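Local coordinates for adhesion and penetration protein autotransporter (Haemophilus influenzae, PDB 3SYJ), which probably acts as a serine protease and promotes bacterial adherence and invasion by binding directly to a host cell structure, this chain being its secreted passenger domain, at residues T488-Q493 and G516-V521; R534-Y539 and D565-L570; L557-T562 and G585-S590. All coordinates share one frame; numbering follows the deposited sequence.

Interaction 1 of 3, residues T488-Q493 and G516-V521; sequences TFKRIQ and GNESIV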
ATOM      1  N   THR A 488     -34.503  23.149  14.763  1.00 17.65           N
ATOM      2  CA  THR A 488     -34.495  22.126  15.794  1.00 18.96           C
ATOM      3  C   THR A 488     -35.901  21.565  15.922  1.00 17.52           C
ATOM      4  O   THR A 488     -36.875  22.323  15.920  1.00 15.67           O
ATOM      5  CB  THR A 488     -34.097  22.700  17.160  1.00 17.55           C
ATOM      6  OG1 THR A 488     -32.755  23.183  17.099  1.00 24.85           O
ATOM      7  CG2 THR A 488     -34.190  21.629  18.232  1.00 17.02           C
ATOM      8  N   PHE A 489     -36.001  20.243  16.024  1.00 15.79           N
ATOM      9  CA  PHE A 489     -37.270  19.579  16.321  1.00 18.12           C
ATOM     10  C   PHE A 489     -37.176  18.831  17.648  1.00 19.88           C
ATOM     11  O   PHE A 489     -36.097  18.373  18.042  1.00 19.10           O
ATOM     12  CB  PHE A 489     -37.611  18.548  15.249  1.00 14.23           C
ATOM     13  CG  PHE A 489     -37.934  19.128  13.900  1.00 12.30           C
ATOM     14  CD1 PHE A 489     -39.249  19.297  13.505  1.00 16.28           C
ATOM     15  CD2 PHE A 489     -36.931  19.449  13.009  1.00 14.21           C
ATOM     16  CE1 PHE A 489     -39.558  19.805  12.256  1.00 17.51           C
ATOM     17  CE2 PHE A 489     -37.228  19.957  11.753  1.00 14.25           C
ATOM     18  CZ  PHE A 489     -38.543  20.134  11.377  1.00 17.80           C
ATOM     19  N   LYS A 490     -38.306  18.697  18.335  1.00 20.51           N
ATOM     20  CA  LYS A 490     -38.404  17.737  19.427  1.00 22.12           C
ATOM     21  C   LYS A 490     -38.674  16.374  18.801  1.00 19.27           C
ATOM     22  O   LYS A 490     -37.867  15.454  18.927  1.00 19.97           O
ATOM     23  CB  LYS A 490     -39.510  18.137  20.394  1.00 25.21           C
ATOM     24  CG  LYS A 490     -39.213  19.438  21.113  1.00 27.64           C
ATOM     25  CD  LYS A 490     -40.428  19.957  21.859  1.00 33.58           C
ATOM     26  CE  LYS A 490     -40.204  21.382  22.340  1.00 43.63           C
ATOM     27  NZ  LYS A 490     -41.498  22.091  22.534  1.00 45.40           N
ATOM     28  N   ARG A 491     -39.804  16.258  18.111  1.00 17.48           N
ATOM     29  CA  ARG A 491     -40.024  15.153  17.183  1.00 18.97           C
ATOM     30  C   ARG A 491     -40.531  15.696  15.850  1.00 20.40           C
ATOM     31  O   ARG A 491     -41.207  16.730  15.803  1.00 22.77           O
ATOM     32  CB  ARG A 491     -41.005  14.121  17.751  1.00 18.70           C
ATOM     33  CG  ARG A 491     -42.344  14.678  18.180  1.00 21.28           C
ATOM     34  CD  ARG A 491     -43.274  13.573  18.718  1.00 24.91           C
ATOM     35  NE  ARG A 491     -44.055  13.002  17.636  1.00 23.70           N
ATOM     36  CZ  ARG A 491     -45.278  13.401  17.310  1.00 21.24           C
ATOM     37  NH1 ARG A 491     -45.890  14.353  18.002  1.00 15.73           N
ATOM     38  NH2 ARG A 491     -45.894  12.835  16.290  1.00 18.59           N
ATOM     39  N   ILE A 492     -40.196  15.016  14.760  1.00 18.95           N
ATOM     40  CA  ILE A 492     -40.722  15.404  13.460  1.00 16.19           C
ATOM     41  C   ILE A 492     -42.004  14.624  13.199  1.00 17.34           C
ATOM     42  O   ILE A 492     -42.013  13.400  13.272  1.00 20.97           O
ATOM     43  CB  ILE A 492     -39.702  15.144  12.328  1.00 17.72           C
ATOM     44  CG1 ILE A 492     -38.355  15.798  12.650  1.00 18.61           C
ATOM     45  CG2 ILE A 492     -40.220  15.678  10.997  1.00 12.25           C
ATOM     46  CD1 ILE A 492     -37.240  15.364  11.715  1.00 13.93           C
ATOM     47  N   GLN A 493     -43.096  15.328  12.927  1.00 18.81           N
ATOM     48  CA  GLN A 493     -44.330  14.666  12.531  1.00 15.58           C
ATOM     49  C   GLN A 493     -44.194  14.202  11.094  1.00 17.40           C
ATOM     50  O   GLN A 493     -43.988  15.007  10.183  1.00 14.61           O
ATOM     51  CB  GLN A 493     -45.513  15.613  12.650  1.00 14.72           C
ATOM     52  CG  GLN A 493     -45.765  16.095  14.049  1.00 15.17           C
ATOM     53  CD  GLN A 493     -47.117  16.748  14.170  1.00 18.72           C
ATOM     54  OE1 GLN A 493     -48.143  16.092  14.020  1.00 18.27           O
ATOM     55  NE2 GLN A 493     -47.127  18.054  14.433  1.00 22.44           N
ATOM     56  N   GLY A 516     -35.697  15.011  20.690  1.00 19.91           N
ATOM     57  CA  GLY A 516     -36.576  14.034  21.303  1.00 25.10           C
ATOM     58  C   GLY A 516     -37.663  14.702  22.121  1.00 22.18           C
ATOM     59  O   GLY A 516     -37.684  15.922  22.255  1.00 22.55           O
ATOM     60  N   ASN A 517     -38.573  13.903  22.661  1.00 21.84           N
ATOM     61  CA  ASN A 517     -39.678  14.440  23.436  1.00 27.71           C
ATOM     62  C   ASN A 517     -39.173  15.081  24.720  1.00 27.54           C
ATOM     63  O   ASN A 517     -38.283  14.549  25.387  1.00 27.17           O
ATOM     64  CB  ASN A 517     -40.710  13.355  23.751  1.00 22.70           C
ATOM     65  CG  ASN A 517     -41.520  12.955  22.538  1.00 24.02           C
ATOM     66  OD1 ASN A 517     -41.821  11.782  22.336  1.00 25.54           O
ATOM     67  ND2 ASN A 517     -41.880  13.933  21.721  1.00 23.41           N
ATOM     68  N   GLU A 518     -39.755  16.230  25.044  1.00 30.01           N
ATOM     69  CA  GLU A 518     -39.421  16.986  26.248  1.00 39.18           C
ATOM     70  C   GLU A 518     -39.604  16.173  27.534  1.00 40.46           C
ATOM     71  O   GLU A 518     -38.706  16.122  28.370  1.00 43.93           O
ATOM     72  CB  GLU A 518     -40.252  18.273  26.297  1.00 40.04           C
ATOM     73  CG  GLU A 518     -40.247  18.992  27.635  1.00 48.96           C
ATOM     74  CD  GLU A 518     -40.856  20.385  27.543  1.00 57.15           C
ATOM     75  OE1 GLU A 518     -40.406  21.176  26.683  1.00 53.51           O
ATOM     76  OE2 GLU A 518     -41.780  20.689  28.329  1.00 57.84           O
ATOM     77  N   SER A 519     -40.762  15.537  27.688  1.00 35.23           N
ATOM     78  CA  SER A 519     -41.028  14.730  28.872  1.00 31.11           C
ATOM     79  C   SER A 519     -41.614  13.388  28.497  1.00 27.90           C
ATOM     80  O   SER A 519     -42.277  13.269  27.474  1.00 31.11           O
ATOM     81  CB  SER A 519     -42.005  15.439  29.808  1.00 32.31           C
ATOM     82  OG  SER A 519     -42.499  14.533  30.793  1.00 27.76           O
ATOM     83  N   ILE A 520     -41.369  12.381  29.329  1.00 27.76           N
ATOM     84  CA  ILE A 520     -42.010  11.081  29.173  1.00 26.86           C
ATOM     85  C   ILE A 520     -42.966  10.803  30.329  1.00 25.89           C
ATOM     86  O   ILE A 520     -43.402   9.675  30.536  1.00 30.16           O
ATOM     87  CB  ILE A 520     -40.989   9.943  29.065  1.00 31.74           C
ATOM     88  CG1 ILE A 520     -40.007   9.997  30.236  1.00 35.76           C
ATOM     89  CG2 ILE A 520     -40.256  10.021  27.736  1.00 27.39           C
ATOM     90  CD1 ILE A 520     -39.306   8.685  30.494  1.00 27.14           C
ATOM     91  N   VAL A 521     -43.287  11.840  31.088  1.00 29.50           N
ATOM     92  CA  VAL A 521     -44.312  11.722  32.111  1.00 28.37           C
ATOM     93  C   VAL A 521     -45.649  12.204  31.555  1.00 26.95           C
ATOM     94  O   VAL A 521     -45.813  13.372  31.215  1.00 30.03           O
ATOM     95  CB  VAL A 521     -43.944  12.505  33.377  1.00 29.93           C
ATOM     96  CG1 VAL A 521     -45.079  12.436  34.385  1.00 27.09           C
ATOM     97  CG2 VAL A 521     -42.657  11.954  33.974  1.00 30.86           C
TER

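Interaction 2 of 3, residues R534-Y539 and D565-L570; sequences RKEIAY and DRTLLL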
ATOM      1  N   ARG A 534     -43.350   9.662  24.647  1.00 21.54           N
ATOM      2  CA  ARG A 534     -42.672   8.383  24.525  1.00 19.57           C
ATOM      3  C   ARG A 534     -41.163   8.575  24.468  1.00 21.97           C
ATOM      4  O   ARG A 534     -40.677   9.628  24.066  1.00 21.90           O
ATOM      5  CB  ARG A 534     -43.157   7.651  23.273  1.00 22.55           C
ATOM      6  CG  ARG A 534     -44.575   7.105  23.387  1.00 28.30           C
ATOM      7  CD  ARG A 534     -44.627   5.935  24.359  1.00 32.61           C
ATOM      8  NE  ARG A 534     -43.808   4.809  23.909  1.00 36.05           N
ATOM      9  CZ  ARG A 534     -44.288   3.728  23.301  1.00 40.02           C
ATOM     10  NH1 ARG A 534     -45.590   3.622  23.067  1.00 38.27           N
ATOM     11  NH2 ARG A 534     -43.469   2.749  22.927  1.00 33.28           N
ATOM     12  N   LYS A 535     -40.426   7.548  24.873  1.00 24.25           N
ATOM     13  CA  LYS A 535     -38.974   7.577  24.814  1.00 24.71           C
ATOM     14  C   LYS A 535     -38.498   7.443  23.377  1.00 24.27           C
ATOM     15  O   LYS A 535     -37.418   7.916  23.028  1.00 25.65           O
ATOM     16  CB  LYS A 535     -38.382   6.459  25.677  1.00 24.91           C
ATOM     17  CG  LYS A 535     -38.438   6.756  27.166  1.00 33.85           C
ATOM     18  CD  LYS A 535     -37.673   5.740  27.996  1.00 34.80           C
ATOM     19  CE  LYS A 535     -38.546   4.572  28.431  1.00 38.29           C
ATOM     20  NZ  LYS A 535     -38.047   3.995  29.724  1.00 39.88           N
ATOM     21  N   GLU A 536     -39.320   6.803  22.551  1.00 21.95           N
ATOM     22  CA  GLU A 536     -38.971   6.511  21.165  1.00 20.87           C
ATOM     23  C   GLU A 536     -39.695   7.430  20.197  1.00 24.29           C
ATOM     24  O   GLU A 536     -40.919   7.580  20.265  1.00 23.36           O
ATOM     25  CB  GLU A 536     -39.326   5.066  20.813  1.00 18.65           C
ATOM     26  CG  GLU A 536     -38.799   4.038  21.781  1.00 19.94           C
ATOM     27  CD  GLU A 536     -39.748   3.800  22.938  1.00 26.01           C
ATOM     28  OE1 GLU A 536     -40.761   4.526  23.039  1.00 27.16           O
ATOM     29  OE2 GLU A 536     -39.483   2.878  23.742  1.00 31.63           O
ATOM     30  N   ILE A 537     -38.934   8.041  19.295  1.00 19.99           N
ATOM     31  CA  ILE A 537     -39.511   8.788  18.190  1.00 19.17           C
ATOM     32  C   ILE A 537     -38.922   8.227  16.917  1.00 19.27           C
ATOM     33  O   ILE A 537     -37.897   7.551  16.953  1.00 18.97           O
ATOM     34  CB  ILE A 537     -39.222  10.299  18.276  1.00 16.78           C
ATOM     35  CG1 ILE A 537     -37.720  10.578  18.163  1.00 19.22           C
ATOM     36  CG2 ILE A 537     -39.792  10.866  19.559  1.00 20.46           C
ATOM     37  CD1 ILE A 537     -37.341  12.044  18.333  1.00 16.84           C
ATOM     38  N   ALA A 538     -39.564   8.495  15.788  1.00 14.32           N
ATOM     39  CA  ALA A 538     -39.125   7.887  14.550  1.00 13.71           C
ATOM     40  C   ALA A 538     -39.302   8.830  13.379  1.00 15.57           C
ATOM     41  O   ALA A 538     -40.145   9.725  13.405  1.00 15.78           O
ATOM     42  CB  ALA A 538     -39.893   6.590  14.306  1.00 15.10           C
ATOM     43  N   TYR A 539     -38.496   8.622  12.348  1.00 12.21           N
ATOM     44  CA  TYR A 539     -38.619   9.384  11.126  1.00 13.69           C
ATOM     45  C   TYR A 539     -38.605   8.406   9.962  1.00 15.04           C
ATOM     46  O   TYR A 539     -37.607   7.736   9.720  1.00 12.45           O
ATOM     47  CB  TYR A 539     -37.463  10.383  11.007  1.00 12.19           C
ATOM     48  CG  TYR A 539     -37.496  11.222   9.749  1.00 16.79           C
ATOM     49  CD1 TYR A 539     -38.494  12.169   9.556  1.00 13.66           C
ATOM     50  CD2 TYR A 539     -36.517  11.084   8.762  1.00 14.74           C
ATOM     51  CE1 TYR A 539     -38.531  12.944   8.409  1.00 13.92           C
ATOM     52  CE2 TYR A 539     -36.544  11.858   7.609  1.00 11.69           C
ATOM     53  CZ  TYR A 539     -37.556  12.787   7.441  1.00 15.21           C
ATOM     54  OH  TYR A 539     -37.617  13.571   6.307  1.00 15.63           O
ATOM     55  N   ASP A 565     -31.799   7.364  27.870  1.00 35.47           N
ATOM     56  CA  ASP A 565     -32.863   6.451  27.456  1.00 35.16           C
ATOM     57  C   ASP A 565     -33.870   7.073  26.485  1.00 35.74           C
ATOM     58  O   ASP A 565     -35.071   7.092  26.759  1.00 37.56           O
ATOM     59  CB  ASP A 565     -33.606   5.905  28.679  1.00 32.97           C
ATOM     60  CG  ASP A 565     -34.393   4.639  28.367  1.00 41.80           C
ATOM     61  OD1 ASP A 565     -34.412   4.238  27.183  1.00 44.48           O
ATOM     62  OD2 ASP A 565     -34.986   4.044  29.299  1.00 37.51           O
ATOM     63  N   ARG A 566     -33.382   7.581  25.357  1.00 26.91           N
ATOM     64  CA  ARG A 566     -34.249   8.128  24.319  1.00 27.02           C
ATOM     65  C   ARG A 566     -33.806   7.569  22.984  1.00 24.67           C
ATOM     66  O   ARG A 566     -32.616   7.530  22.698  1.00 24.97           O
ATOM     67  CB  ARG A 566     -34.168   9.655  24.287  1.00 29.95           C
ATOM     68  CG  ARG A 566     -34.543  10.335  25.590  1.00 33.82           C
ATOM     69  CD  ARG A 566     -35.993  10.077  25.965  1.00 31.91           C
ATOM     70  NE  ARG A 566     -36.539  11.195  26.732  1.00 40.45           N
ATOM     71  CZ  ARG A 566     -36.671  11.203  28.055  1.00 43.69           C
ATOM     72  NH1 ARG A 566     -36.307  10.141  28.769  1.00 33.03           N
ATOM     73  NH2 ARG A 566     -37.173  12.272  28.664  1.00 40.92           N
ATOM     74  N   THR A 567     -34.751   7.136  22.162  1.00 22.35           N
ATOM     75  CA  THR A 567     -34.398   6.493  20.902  1.00 23.19           C
ATOM     76  C   THR A 567     -34.938   7.244  19.706  1.00 20.87           C
ATOM     77  O   THR A 567     -36.065   7.735  19.725  1.00 21.34           O
ATOM     78  CB  THR A 567     -34.916   5.047  20.842  1.00 21.58           C
ATOM     79  OG1 THR A 567     -34.365   4.307  21.932  1.00 25.11           O
ATOM     80  CG2 THR A 567     -34.524   4.387  19.532  1.00 18.74           C
ATOM     81  N   LEU A 568     -34.110   7.330  18.673  1.00 18.42           N
ATOM     82  CA  LEU A 568     -34.514   7.873  17.388  1.00 20.42           C
ATOM     83  C   LEU A 568     -34.403   6.773  16.338  1.00 19.96           C
ATOM     84  O   LEU A 568     -33.328   6.217  16.114  1.00 19.30           O
ATOM     85  CB  LEU A 568     -33.633   9.067  17.000  1.00 17.09           C
ATOM     86  CG  LEU A 568     -33.815   9.678  15.602  1.00 16.49           C
ATOM     87  CD1 LEU A 568     -35.272  10.024  15.317  1.00 14.36           C
ATOM     88  CD2 LEU A 568     -32.927  10.921  15.434  1.00 15.20           C
ATOM     89  N   LEU A 569     -35.522   6.451  15.707  1.00 16.80           N
ATOM     90  CA  LEU A 569     -35.524   5.444  14.665  1.00 16.65           C
ATOM     91  C   LEU A 569     -35.547   6.107  13.296  1.00 13.90           C
ATOM     92  O   LEU A 569     -36.426   6.918  13.005  1.00 13.74           O
ATOM     93  CB  LEU A 569     -36.728   4.511  14.826  1.00 17.37           C
ATOM     94  CG  LEU A 569     -37.081   3.614  13.630  1.00 16.99           C
ATOM     95  CD1 LEU A 569     -35.937   2.667  13.294  1.00 14.71           C
ATOM     96  CD2 LEU A 569     -38.374   2.831  13.890  1.00 16.94           C
ATOM     97  N   LEU A 570     -34.569   5.772  12.464  1.00 12.07           N
ATOM     98  CA  LEU A 570     -34.578   6.203  11.072  1.00 16.01           C
ATOM     99  C   LEU A 570     -34.819   4.985  10.188  1.00 19.41           C
ATOM    100  O   LEU A 570     -33.977   4.085  10.112  1.00 19.40           O
ATOM    101  CB  LEU A 570     -33.255   6.880  10.712  1.00 15.82           C
ATOM    102  CG  LEU A 570     -32.879   8.034  11.642  1.00 11.97           C
ATOM    103  CD1 LEU A 570     -31.462   8.517  11.385  1.00 16.53           C
ATOM    104  CD2 LEU A 570     -33.872   9.171  11.489  1.00 12.23           C
TER

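Interaction 3 of 3, residues L557-T562 and G585-S590; sequences LIYKPT and GKLFFS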
ATOM      1  N   LEU A 557     -27.084  16.454  10.256  1.00 20.13           N
ATOM      2  CA  LEU A 557     -28.117  15.981  11.161  1.00 19.64           C
ATOM      3  C   LEU A 557     -27.535  15.719  12.550  1.00 19.86           C
ATOM      4  O   LEU A 557     -26.549  14.995  12.691  1.00 17.13           O
ATOM      5  CB  LEU A 557     -28.742  14.702  10.608  1.00 19.60           C
ATOM      6  CG  LEU A 557     -29.705  13.980  11.542  1.00 18.13           C
ATOM      7  CD1 LEU A 557     -30.975  14.807  11.732  1.00 14.92           C
ATOM      8  CD2 LEU A 557     -30.010  12.596  10.996  1.00 16.30           C
ATOM      9  N   ILE A 558     -28.147  16.309  13.571  1.00 17.95           N
ATOM     10  CA  ILE A 558     -27.681  16.121  14.937  1.00 16.51           C
ATOM     11  C   ILE A 558     -28.780  15.523  15.806  1.00 22.11           C
ATOM     12  O   ILE A 558     -29.864  16.096  15.922  1.00 20.11           O
ATOM     13  CB  ILE A 558     -27.250  17.451  15.588  1.00 17.32           C
ATOM     14  CG1 ILE A 558     -26.120  18.114  14.801  1.00 20.76           C
ATOM     15  CG2 ILE A 558     -26.797  17.216  17.014  1.00 17.88           C
ATOM     16  CD1 ILE A 558     -26.580  18.934  13.633  1.00 20.99           C
ATOM     17  N   TYR A 559     -28.503  14.367  16.407  1.00 16.62           N
ATOM     18  CA  TYR A 559     -29.400  13.793  17.398  1.00 21.35           C
ATOM     19  C   TYR A 559     -28.843  14.066  18.794  1.00 22.94           C
ATOM     20  O   TYR A 559     -27.776  13.576  19.159  1.00 20.61           O
ATOM     21  CB  TYR A 559     -29.591  12.291  17.167  1.00 20.58           C
ATOM     22  CG  TYR A 559     -30.486  11.630  18.190  1.00 19.60           C
ATOM     23  CD1 TYR A 559     -31.725  12.166  18.500  1.00 18.31           C
ATOM     24  CD2 TYR A 559     -30.094  10.468  18.843  1.00 21.25           C
ATOM     25  CE1 TYR A 559     -32.551  11.574  19.435  1.00 19.44           C
ATOM     26  CE2 TYR A 559     -30.915   9.861  19.781  1.00 23.12           C
ATOM     27  CZ  TYR A 559     -32.146  10.423  20.073  1.00 24.15           C
ATOM     28  OH  TYR A 559     -32.976   9.837  21.007  1.00 24.42           O
ATOM     29  N   LYS A 560     -29.575  14.856  19.570  1.00 22.53           N
ATOM     30  CA  LYS A 560     -29.091  15.316  20.864  1.00 21.09           C
ATOM     31  C   LYS A 560     -30.212  15.310  21.896  1.00 23.58           C
ATOM     32  O   LYS A 560     -30.751  16.365  22.249  1.00 21.71           O
ATOM     33  CB  LYS A 560     -28.496  16.729  20.725  1.00 27.69           C
ATOM     34  CG  LYS A 560     -28.059  17.362  22.047  1.00 33.38           C
ATOM     35  CD  LYS A 560     -27.037  18.483  21.855  1.00 35.15           C
ATOM     36  CE  LYS A 560     -27.621  19.684  21.121  1.00 45.04           C
ATOM     37  NZ  LYS A 560     -26.596  20.757  20.869  1.00 48.26           N
ATOM     38  N   PRO A 561     -30.587  14.114  22.372  1.00 25.63           N
ATOM     39  CA  PRO A 561     -31.640  13.971  23.381  1.00 22.69           C
ATOM     40  C   PRO A 561     -31.101  14.403  24.735  1.00 31.18           C
ATOM     41  O   PRO A 561     -29.891  14.587  24.854  1.00 30.64           O
ATOM     42  CB  PRO A 561     -31.893  12.466  23.384  1.00 23.05           C
ATOM     43  CG  PRO A 561     -30.574  11.889  22.977  1.00 25.12           C
ATOM     44  CD  PRO A 561     -30.130  12.803  21.883  1.00 20.56           C
ATOM     45  N   THR A 562     -31.969  14.554  25.734  1.00 33.74           N
ATOM     46  CA  THR A 562     -31.535  14.983  27.064  1.00 36.08           C
ATOM     47  C   THR A 562     -31.070  13.818  27.927  1.00 36.27           C
ATOM     48  O   THR A 562     -30.212  13.980  28.795  1.00 43.63           O
ATOM     49  CB  THR A 562     -32.668  15.687  27.835  1.00 40.07           C
ATOM     50  OG1 THR A 562     -33.779  14.787  27.967  1.00 46.34           O
ATOM     51  CG2 THR A 562     -33.110  16.966  27.124  1.00 34.52           C
ATOM     52  N   GLY A 585     -28.254   9.021  23.947  1.00 25.53           N
ATOM     53  CA  GLY A 585     -29.449   8.272  23.616  1.00 25.78           C
ATOM     54  C   GLY A 585     -29.169   7.129  22.670  1.00 25.73           C
ATOM     55  O   GLY A 585     -28.034   6.673  22.557  1.00 24.22           O
ATOM     56  N   LYS A 586     -30.215   6.662  21.996  1.00 24.57           N
ATOM     57  CA  LYS A 586     -30.094   5.539  21.080  1.00 26.48           C
ATOM     58  C   LYS A 586     -30.536   5.935  19.681  1.00 23.11           C
ATOM     59  O   LYS A 586     -31.583   6.559  19.505  1.00 21.84           O
ATOM     60  CB  LYS A 586     -30.892   4.333  21.588  1.00 25.98           C
ATOM     61  CG  LYS A 586     -30.404   3.819  22.935  1.00 31.71           C
ATOM     62  CD  LYS A 586     -31.093   2.527  23.331  1.00 42.45           C
ATOM     63  CE  LYS A 586     -32.531   2.760  23.775  1.00 45.73           C
ATOM     64  NZ  LYS A 586     -32.637   3.058  25.228  1.00 47.11           N
ATOM     65  N   LEU A 587     -29.721   5.572  18.693  1.00 21.62           N
ATOM     66  CA  LEU A 587     -29.989   5.917  17.304  1.00 22.68           C
ATOM     67  C   LEU A 587     -29.983   4.651  16.451  1.00 23.35           C
ATOM     68  O   LEU A 587     -28.969   3.956  16.375  1.00 23.34           O
ATOM     69  CB  LEU A 587     -28.942   6.915  16.802  1.00 21.63           C
ATOM     70  CG  LEU A 587     -29.030   7.384  15.350  1.00 19.53           C
ATOM     71  CD1 LEU A 587     -30.355   8.088  15.088  1.00 17.96           C
ATOM     72  CD2 LEU A 587     -27.860   8.299  15.027  1.00 20.15           C
ATOM     73  N   PHE A 588     -31.116   4.351  15.818  1.00 20.18           N
ATOM     74  CA  PHE A 588     -31.253   3.135  15.019  1.00 17.56           C
ATOM     75  C   PHE A 588     -31.361   3.457  13.544  1.00 17.38           C
ATOM     76  O   PHE A 588     -32.191   4.269  13.141  1.00 19.87           O
ATOM     77  CB  PHE A 588     -32.496   2.332  15.442  1.00 20.83           C
ATOM     78  CG  PHE A 588     -32.250   1.375  16.580  1.00 20.78           C
ATOM     79  CD1 PHE A 588     -31.941   1.847  17.843  1.00 21.07           C
ATOM     80  CD2 PHE A 588     -32.335   0.007  16.387  1.00 21.32           C
ATOM     81  CE1 PHE A 588     -31.715   0.969  18.893  1.00 22.89           C
ATOM     82  CE2 PHE A 588     -32.114  -0.873  17.434  1.00 23.36           C
ATOM     83  CZ  PHE A 588     -31.807  -0.389  18.686  1.00 22.67           C
ATOM     84  N   PHE A 589     -30.508   2.826  12.743  1.00 18.70           N
ATOM     85  CA  PHE A 589     -30.669   2.822  11.292  1.00 17.13           C
ATOM     86  C   PHE A 589     -31.275   1.480  10.929  1.00 19.98           C
ATOM     87  O   PHE A 589     -30.689   0.433  11.205  1.00 19.11           O
ATOM     88  CB  PHE A 589     -29.326   2.993  10.582  1.00 19.78           C
ATOM     89  CG  PHE A 589     -28.629   4.284  10.898  1.00 16.16           C
ATOM     90  CD1 PHE A 589     -28.758   5.381  10.061  1.00 18.56           C
ATOM     91  CD2 PHE A 589     -27.838   4.396  12.027  1.00 18.40           C
ATOM     92  CE1 PHE A 589     -28.109   6.572  10.346  1.00 21.14           C
ATOM     93  CE2 PHE A 589     -27.191   5.574  12.324  1.00 20.87           C
ATOM     94  CZ  PHE A 589     -27.326   6.670  11.483  1.00 21.77           C
ATOM     95  N   SER A 590     -32.459   1.500  10.330  1.00 20.25           N
ATOM     96  CA  SER A 590     -33.199   0.263  10.144  1.00 17.87           C
ATOM     97  C   SER A 590     -34.000   0.253   8.851  1.00 20.26           C
ATOM     98  O   SER A 590     -34.347   1.305   8.310  1.00 17.45           O
ATOM     99  CB  SER A 590     -34.149   0.054  11.329  1.00 19.15           C
ATOM    100  OG  SER A 590     -34.841  -1.184  11.233  1.00 20.21           O
TER

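Interaction 1 of 3, residues T488-Q493 and G516-V521
Lys490 meets Gly516 mainly through backbone, and its side chain then runs on past Gly516 toward Glu518. CB rests against the carbonyl of Gly516, Lys490 CB to Gly516 O being 3.4 Å, and CG, anti to the carbonyl carbon (chi1 -66°), stays near the same oxygen. From CG the chain runs extended through CD, yet Lys490 CE comes no nearer than 4.4 Å to Glu518 OE1. Lys490 NZ stops at the same 4.4 Å from Glu518 OE1, so this carboxylate is a nearby opposite charge but no salt-bridge partner; the ammonium instead pairs with Asp469. At the backbone, Gly516 N donates to Lys490 O at 2.8 Å, a weak bond because the N-H is strongly bent (121°). Arg491 lays its CG and CD beside the amide end of Asn517, the guanidinium plane turned 56° from the amide plane, while its nitrogens reach salt bridges with Asp90 and Asp532. These loops of the beta-helix follow strands 487-489 and 510-514, which pair in parallel. Beyond them, Arg491 and Asn517 both touch Ile537 on strand 536-539, and Ile492 packs on Phe473 of strand 471-473.

Interaction 2 of 3, residues R534-Y539 and D565-L570
Tyr539 N donates to Leu569 O at 2.8 Å, the donor lying nearly along the C=O axis (C=O...N angle 177°). The bonds behind it run back and forth: Ile537 N gives to Thr567 O and Ile537 O accepts from Leu569 N, each at 2.9 Å, and Lys535 O takes Thr567 N. Ile537 thus uses both its backbone polar atoms, and the strands run parallel, 22° apart. This in-register parallel pairing belongs to the beta-helix of the passenger domain, in which strand 567-575 also pairs with 586-593. Ile537, Leu568, Tyr539 and Leu570 share one face. There chi1 of 64° sets Ile537 CG1 between the backbone N and the carbonyl carbon, 3.8 Å from Leu568 CD1; Leu570 CD2 touches Tyr539 CB and lies at the ring edge, while Tyr539 OH bonds to Trp542 O. On the opposite face Ala538 CB meets Leu569 CB at 3.8 Å, and Thr567 and Leu569 touch strand 682-688. At the loop end Lys535 passes CB, CG and CD over the carbonyl oxygen of Asp565, Lys535 CD coming within 3.2 Å of Asp565 O. Lys535 NZ then makes a salt bridge to Asp565 OD2 at 3.1 Å from above the carboxylate plane, and Asp565 OD1 has a second cation in Lys586.

Interaction 3 of 3, residues L557-T562 and G585-S590
The Tyr559 ring turns its edge to the backbone of Gly585 and Lys586, and carries Pro561 from its own segment on one face. Pro561 CD stands 3.5 Å above the plane of the Tyr559 ring, over its centre. At the rim, Lys586 N lies in the ring plane and Gly585 C close to it, whereas the carbonyl of Lys586 comes in obliquely, Tyr559 CE2 to Lys586 O being 3.4 Å. Tyr559 CD2 lies 4.3 Å from Leu587 CB, a looser contact. CG, anti to the backbone N (chi1 178°), sets the base of the ring on the side of 585-590. Pro561, besides covering the tyrosine, sets Pro561 CG 3.8 Å from Gly585 N and equally near Gly585 CA; the place that a CB would take at Gly585 is filled by Pro561 CG and crowded by Tyr559 OH. The two strands are not sheet neighbours, the CA atoms of Tyr559 and Leu587 standing 7.9 Å apart. Strand 555-559 pairs with 510-514 and 579-582, strand 586-593 with 567-575, so the contact joins different sides of the beta-helix near a turn. Tyr559 OH makes a weak hydrogen bond to Arg566 O. The backbone of Lys586 bonds at both its polar atoms, N to Arg566 O and O to Leu568 N. With no polar bond linking the two segments directly, they are held by van der Waals fit of ring, proline and backbone, while Tyr559 OH, weakly, and the Lys586 backbone find their partners in 565-570.

In the fold
All three contacts are mostly buried and lie along one part of the beta-helix, in different ways. Interaction 2 is a true sheet pairing, with by far the most buried surface; interaction 1 joins turns after two strands, with the exposed charges of Lys490 and Glu518 at the surface; interaction 3 packs side chain on backbone between strands that do not pair. Interactions 1 and 2 meet where Ile537 CD1 packs against Lys490 O and Gly516 CA. Interactions 2 and 3 are joined because strands 567-575 and 586-593 are sheet neighbours, extending the sheet from 534-539 through 565-570 to 585-590. Between interactions 1 and 3 there is no touch, the nearest atoms being about 5 Å apart.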